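PDB 3BB7: interpain A, which is a zymogen of the C10 (streptopain-like) family, probably a cysteine peptidase once activated, in the oral pathogen Prevotella intermedia. Local coordinates for residues A[94-99]-A[114-119]. The protein carries 1 engineered substitution. Residues are numbered along the deposited sequence; the frame is centred on the assembly and turned at random.
Sequences WGQQMP and TGAVAT. Engineered in segment 114-119: Ala116 (natural residue Cys).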
# COMPACT_ATOMS: atom_id res chain seq x y z
N TRP A 94 -2.23 10.12 -0.36
CA TRP A 94 -1.98 10.23 -1.80
C TRP A 94 -2.72 9.19 -2.63
O TRP A 94 -3.31 8.25 -2.08
CB TRP A 94 -0.47 10.21 -2.05
CG TRP A 94 0.22 11.44 -1.49
CD1 TRP A 94 -0.39 12.56 -0.97
CD2 TRP A 94 1.62 11.70 -1.45
NE1 TRP A 94 0.55 13.51 -0.62
CE2 TRP A 94 1.80 13.00 -0.88
CE3 TRP A 94 2.77 10.95 -1.79
CZ2 TRP A 94 3.06 13.56 -0.65
CZ3 TRP A 94 4.03 11.52 -1.59
CH2 TRP A 94 4.16 12.81 -1.02
N GLY A 95 -2.72 9.39 -3.95
CA GLY A 95 -3.44 8.51 -4.85
C GLY A 95 -2.68 8.35 -6.16
O GLY A 95 -1.44 8.53 -6.19
N GLN A 96 -3.39 8.01 -7.23
CA GLN A 96 -2.74 7.63 -8.49
C GLN A 96 -3.11 8.53 -9.67
O GLN A 96 -2.51 8.39 -10.75
CB GLN A 96 -3.11 6.20 -8.87
CG GLN A 96 -2.63 5.13 -7.91
CD GLN A 96 -2.75 3.74 -8.51
OE1 GLN A 96 -2.48 3.55 -9.70
NE2 GLN A 96 -3.15 2.76 -7.68
N GLN A 97 -4.09 9.41 -9.50
CA GLN A 97 -4.52 10.30 -10.59
C GLN A 97 -4.06 11.75 -10.38
O GLN A 97 -2.97 11.96 -9.84
CB GLN A 97 -6.00 10.10 -10.90
CG GLN A 97 -6.27 8.66 -11.31
CD GLN A 97 -7.64 8.43 -11.81
OE1 GLN A 97 -8.56 8.19 -11.04
NE2 GLN A 97 -7.80 8.51 -13.13
N MET A 98 -4.80 12.75 -10.85
CA MET A 98 -4.26 14.11 -10.75
C MET A 98 -4.18 14.61 -9.31
O MET A 98 -5.09 14.34 -8.53
CB MET A 98 -5.03 15.09 -11.65
CG MET A 98 -4.73 14.85 -13.12
SD MET A 98 -3.04 15.33 -13.62
CE MET A 98 -3.12 17.12 -13.37
N PRO A 99 -3.12 15.32 -8.95
CA PRO A 99 -1.97 15.71 -9.76
C PRO A 99 -0.79 14.74 -9.73
O PRO A 99 0.25 15.00 -10.34
CB PRO A 99 -1.53 17.02 -9.11
CG PRO A 99 -1.84 16.77 -7.63
CD PRO A 99 -3.06 15.91 -7.59
N THR A 114 -0.43 6.48 -11.75
CA THR A 114 0.92 6.28 -11.24
C THR A 114 1.30 4.83 -10.93
O THR A 114 2.49 4.47 -10.95
CB THR A 114 1.16 7.07 -9.95
OG1 THR A 114 0.20 6.64 -8.98
CG2 THR A 114 1.06 8.56 -10.22
N GLY A 115 0.30 4.03 -10.59
CA GLY A 115 0.53 2.63 -10.14
C GLY A 115 0.57 2.59 -8.61
O GLY A 115 1.17 3.46 -7.96
N ALA A 116 -0.06 1.57 -8.03
CA ALA A 116 -0.13 1.46 -6.57
C ALA A 116 1.24 1.35 -5.94
O ALA A 116 1.48 1.85 -4.84
CB ALA A 116 -0.96 0.26 -6.17
N VAL A 117 2.17 0.67 -6.64
CA VAL A 117 3.53 0.52 -6.09
C VAL A 117 4.20 1.88 -6.01
O VAL A 117 4.88 2.18 -5.02
CB VAL A 117 4.37 -0.49 -6.93
CG1 VAL A 117 5.83 -0.48 -6.53
CG2 VAL A 117 3.77 -1.90 -6.75
N ALA A 118 4.02 2.71 -7.04
CA ALA A 118 4.63 4.04 -7.01
C ALA A 118 4.02 4.90 -5.92
O ALA A 118 4.74 5.59 -5.21
CB ALA A 118 4.52 4.71 -8.34
N THR A 119 2.70 4.85 -5.74
CA THR A 119 2.05 5.67 -4.73
C THR A 119 2.49 5.24 -3.31
O THR A 119 2.76 6.11 -2.44
CB THR A 119 0.54 5.59 -4.92
OG1 THR A 119 0.22 6.22 -6.17
CG2 THR A 119 -0.22 6.27 -3.80
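Gln96 lays its side chain across the start of helix 116-128, and its flat amide end meets the peptide between Gly115 and Ala116. The side chain runs on extended (chi2 -167°), which puts CD beside that peptide. There OE1 accepts a weak, bent hydrogen bond from Gly115 N at 3.0 Å, the angle at the hydrogen being 129°. NE2 lies 3.7 Å from CB of Ala116, the engineered replacement for the predicted nucleophilic cysteine; its approach to Ala116 N is a meeting of two donors, not a bond. Behind the amide, CG faces the hydroxyls of Thr114 and Thr119 from one side, 3.4 Å from Thr114 OG1 and 3.5 Å from Thr119 OG1.

Two bonds from 114-119 hold the backbone here. Gln96 O takes Thr114 N in plane, on a lone pair, at 3.0 Å, while Gly95 O receives the hydroxyl proton of Thr119 OG1 at 2.8 Å from well above the carbonyl plane. With its proton committed there, Thr119 OG1 lies 2.8 Å from Thr114 OG1. Thr119 CG2 lies against the Gly95 carbonyl. Farther out, Trp94, one residue before Gly95, is held by a hydrogen bond from NE1 to Lys167 O, and Trp286 touches the Gln96 side chain.

In papain-like peptidases a glutamine ahead of the nucleophile helix supplies an oxyanion-hole donor. The position of Gln96 NE2 beside Ala116, with the predicted proton acceptor His267 about 6 Å from Ala116 between side chains, is consistent with that role: the weak OE1 bond to Gly115 N helps set the amide with NE2 on the Ala116 side, where it could probably donate to a substrate carbonyl oxygen.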